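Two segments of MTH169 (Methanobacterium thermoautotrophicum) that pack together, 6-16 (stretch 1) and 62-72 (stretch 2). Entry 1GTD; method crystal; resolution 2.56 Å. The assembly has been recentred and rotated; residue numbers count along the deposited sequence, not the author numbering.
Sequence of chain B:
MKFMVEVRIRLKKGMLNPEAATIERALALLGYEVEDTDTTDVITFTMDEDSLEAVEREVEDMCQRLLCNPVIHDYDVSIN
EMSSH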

# COMPACT_ATOMS: atom_id res chain seq x y z
N GLU B 6 -1.53 17.99 8.14
CA GLU B 6 -2.26 16.95 7.40
C GLU B 6 -1.97 17.07 5.91
O GLU B 6 -2.25 18.10 5.29
N VAL B 7 -1.41 16.01 5.33
CA VAL B 7 -1.10 15.99 3.91
C VAL B 7 -1.95 14.94 3.20
O VAL B 7 -1.89 13.75 3.51
N ARG B 8 -2.78 15.40 2.25
CA ARG B 8 -3.64 14.51 1.49
C ARG B 8 -3.04 14.33 0.11
O ARG B 8 -2.73 15.31 -0.56
N ILE B 9 -2.85 13.08 -0.30
CA ILE B 9 -2.23 12.77 -1.58
C ILE B 9 -3.12 11.93 -2.49
O ILE B 9 -3.61 10.87 -2.09
N ARG B 10 -3.32 12.39 -3.72
CA ARG B 10 -4.16 11.66 -4.67
C ARG B 10 -3.66 11.82 -6.11
O ARG B 10 -3.33 12.92 -6.55
N LEU B 11 -3.60 10.72 -6.85
CA LEU B 11 -3.13 10.74 -8.23
C LEU B 11 -3.98 11.66 -9.09
O LEU B 11 -5.18 11.80 -8.86
N LYS B 12 -3.35 12.30 -10.06
CA LYS B 12 -4.05 13.22 -10.94
C LYS B 12 -5.07 12.48 -11.79
O LYS B 12 -4.90 11.31 -12.10
N LYS B 13 -6.14 13.19 -12.17
CA LYS B 13 -7.20 12.61 -12.98
C LYS B 13 -6.67 12.00 -14.28
O LYS B 13 -5.85 12.61 -14.97
N GLY B 14 -7.13 10.80 -14.60
CA GLY B 14 -6.68 10.14 -15.81
C GLY B 14 -5.60 9.11 -15.55
O GLY B 14 -5.44 8.15 -16.31
N MSE B 15 -4.86 9.32 -14.46
CA MSE B 15 -3.79 8.43 -14.04
C MSE B 15 -4.41 7.13 -13.58
O MSE B 15 -5.45 7.15 -12.92
N LEU B 16 -3.77 6.01 -13.91
CA LEU B 16 -4.26 4.71 -13.46
C LEU B 16 -4.09 4.60 -11.94
O LEU B 16 -3.11 5.10 -11.38
N MSE B 62 9.04 18.17 2.21
CA MSE B 62 8.77 16.76 2.47
C MSE B 62 7.89 16.14 1.39
O MSE B 62 8.11 15.00 0.99
N CYS B 63 6.90 16.89 0.94
CA CYS B 63 6.00 16.40 -0.11
C CYS B 63 6.75 16.27 -1.42
O CYS B 63 6.58 15.30 -2.15
N GLN B 64 7.60 17.25 -1.72
CA GLN B 64 8.37 17.26 -2.95
C GLN B 64 9.41 16.14 -3.08
O GLN B 64 9.62 15.59 -4.16
N ARG B 65 10.05 15.80 -1.97
CA ARG B 65 11.10 14.79 -2.00
C ARG B 65 10.85 13.49 -1.26
O ARG B 65 11.75 12.66 -1.16
N LEU B 66 9.64 13.28 -0.75
CA LEU B 66 9.42 12.07 0.01
C LEU B 66 8.00 11.50 -0.07
O LEU B 66 7.79 10.39 -0.56
N LEU B 67 7.02 12.27 0.38
CA LEU B 67 5.64 11.81 0.41
C LEU B 67 4.99 11.48 -0.93
O LEU B 67 4.24 10.50 -1.02
N CYS B 68 5.26 12.26 -1.97
CA CYS B 68 4.64 11.97 -3.26
C CYS B 68 5.53 12.28 -4.45
O CYS B 68 6.68 12.66 -4.29
N ASN B 69 4.97 12.10 -5.64
CA ASN B 69 5.68 12.41 -6.88
C ASN B 69 4.76 13.39 -7.58
O ASN B 69 3.76 12.99 -8.16
N PRO B 70 5.09 14.69 -7.53
CA PRO B 70 4.29 15.75 -8.15
C PRO B 70 3.89 15.52 -9.61
O PRO B 70 2.85 16.01 -10.05
N VAL B 71 4.70 14.80 -10.37
CA VAL B 71 4.38 14.55 -11.76
C VAL B 71 3.06 13.80 -11.90
O VAL B 71 2.35 13.95 -12.90
N ILE B 72 2.74 12.99 -10.89
CA ILE B 72 1.52 12.18 -10.91
C ILE B 72 0.52 12.43 -9.77
O ILE B 72 -0.67 12.13 -9.93

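Along the strand of stretch 1, Val-7 and Ile-9 face the partner, Arg-10 after them points away, and Leu-11 reaches the contact only by its end; the two chains converge as they run, from 8.2 Å between the CA atoms of Val-7 and Cys-63 to 5.6 Å between those of Leu-11 and Ile-72. Glu-6 is out of reach; its OE2 lies 3.6 Å from Arg-8 NH1, a long salt bridge that leaves both charges outside the contact.

Val-7, chi1 t, points toward the helix. Val-7 CG1 meets SG of Cys-63 (m) at 3.5 Å, and both Val-7 methyls, CG1 and CG2, lie 4.2 Å from CD1 of Leu-67 (m, t). Ile-9 (m, t) sits where the helix gives out: its CD1 rests 3.8 Å from Leu-67 CB, and its CG2 packs 3.6 Å from CB of Cys-68 (p), the first residue to leave helical geometry. Arg-10 turns away.

Leu-11 (m, t) starts sideways, yet its end bends in, bringing CD2 to 3.6 Å from CG1 of Ile-72 (p, t). Ile-72 gives up more surface than any other residue here, although its CA-to-CB bond points away overall. Its carbonyl does the polar work: Lys-12 N donates a hydrogen bond to Ile-72 O (2.7 Å, 161°), and Leu-11 CA approaches the same oxygen at 3.3 Å in a CA-H...O contact.

Lys-12, m then t throughout, lays its extended chain along the backbone of the second stretch, with CE 3.2 Å from Pro-70 O and NZ also 3.2 Å from that oxygen. The type II turn from Lys-12 to Met-15 then carries Lys-13 away and uses Gly-14 at a positive phi that calls for glycine. Selenomethionine Met-15 (m, m, t) returns to the contact, its SE 4.3 Å from Ile-72 CG2 and its CE 3.8 Å from Val-71 O.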

# COMPACT_ATOMS: atom_id res chain seq x y z
CB GLU B 6 -3.77 17.05 7.61
CG GLU B 6 -4.52 16.01 6.76
CD GLU B 6 -6.02 16.06 6.92
OE1 GLU B 6 -6.62 17.14 6.69
OE2 GLU B 6 -6.62 15.01 7.26
CB VAL B 7 0.38 15.66 3.65
CG1 VAL B 7 0.69 15.79 2.17
CG2 VAL B 7 1.26 16.58 4.44
CB ARG B 8 -5.05 15.08 1.43
CG ARG B 8 -5.61 15.40 2.81
CD ARG B 8 -7.03 15.90 2.74
NE ARG B 8 -7.94 14.86 2.30
CZ ARG B 8 -8.75 14.17 3.11
NH1 ARG B 8 -8.77 14.42 4.42
NH2 ARG B 8 -9.55 13.23 2.60
CB ILE B 9 -0.91 12.05 -1.34
CG1 ILE B 9 -0.09 12.85 -0.32
CG2 ILE B 9 -0.11 11.93 -2.62
CD1 ILE B 9 1.16 12.16 0.18
CB ARG B 10 -5.60 12.13 -4.55
CG ARG B 10 -6.59 11.33 -5.37
CD ARG B 10 -8.01 11.77 -5.06
NE ARG B 10 -8.18 13.20 -5.25
CZ ARG B 10 -9.30 13.87 -4.97
NH1 ARG B 10 -10.36 13.23 -4.49
NH2 ARG B 10 -9.35 15.18 -5.18
CB LEU B 11 -3.14 9.33 -8.82
CG LEU B 11 -2.00 8.43 -8.34
CD1 LEU B 11 -2.31 6.98 -8.60
CD2 LEU B 11 -0.73 8.84 -9.04
CB LYS B 12 -3.06 13.94 -11.84
CG LYS B 12 -1.94 14.57 -11.08
CD LYS B 12 -1.12 15.46 -11.98
CE LYS B 12 -0.12 16.24 -11.15
NZ LYS B 12 0.58 17.25 -12.00
CB LYS B 13 -8.25 13.68 -13.30
CG LYS B 13 -9.07 14.14 -12.11
CD LYS B 13 -10.56 13.75 -12.26
CE LYS B 13 -10.76 12.23 -12.29
NZ LYS B 13 -12.20 11.83 -12.44
CB MSE B 15 -3.03 9.03 -12.86
CG MSE B 15 -2.39 10.37 -13.13
SE MSE B 15 -0.87 10.20 -14.28
CE MSE B 15 -0.48 12.08 -14.56
CB LEU B 16 -3.48 3.56 -14.13
CG LEU B 16 -3.67 2.14 -13.57
CD1 LEU B 16 -4.98 1.53 -14.03
CD2 LEU B 16 -2.53 1.28 -14.03
CB MSE B 62 8.11 16.60 3.84
CG MSE B 62 9.00 17.00 5.00
SE MSE B 62 8.10 16.90 6.71
CE MSE B 62 6.42 16.20 6.06
CB CYS B 63 4.81 17.34 -0.30
SG CYS B 63 3.63 17.39 1.08
CB GLN B 64 9.08 18.61 -3.11
CG GLN B 64 8.18 19.81 -3.38
CD GLN B 64 7.62 19.81 -4.79
OE1 GLN B 64 8.37 19.84 -5.77
NE2 GLN B 64 6.30 19.76 -4.89
CB ARG B 65 12.39 15.39 -1.43
CG ARG B 65 12.30 15.67 0.08
CD ARG B 65 13.68 15.79 0.73
NE ARG B 65 14.46 16.90 0.19
CZ ARG B 65 14.16 18.19 0.37
NH1 ARG B 65 13.08 18.53 1.07
NH2 ARG B 65 14.93 19.13 -0.15
CB LEU B 66 9.79 12.36 1.47
CG LEU B 66 10.46 11.33 2.38
CD1 LEU B 66 9.49 10.20 2.73
CD2 LEU B 66 11.71 10.81 1.69
CB LEU B 67 4.79 12.82 1.17
CG LEU B 67 5.40 13.22 2.51
CD1 LEU B 67 4.50 14.25 3.19
CD2 LEU B 67 5.60 11.98 3.42
CB CYS B 68 3.33 12.75 -3.40
SG CYS B 68 3.51 14.54 -3.67
CB ASN B 69 5.87 11.15 -7.73
CG ASN B 69 6.43 11.45 -9.12
OD1 ASN B 69 6.98 10.58 -9.79
ND2 ASN B 69 6.27 12.70 -9.56
CB PRO B 70 5.16 16.99 -7.98
CG PRO B 70 6.54 16.43 -8.02
CD PRO B 70 6.40 15.21 -7.12
CB VAL B 71 5.51 13.72 -12.46
CG1 VAL B 71 5.02 13.23 -13.82
CG2 VAL B 71 6.76 14.57 -12.62
CB ILE B 72 1.86 10.67 -10.95
CG1 ILE B 72 2.55 10.25 -9.64
CG2 ILE B 72 2.81 10.37 -12.10
CD1 ILE B 72 2.98 8.80 -9.63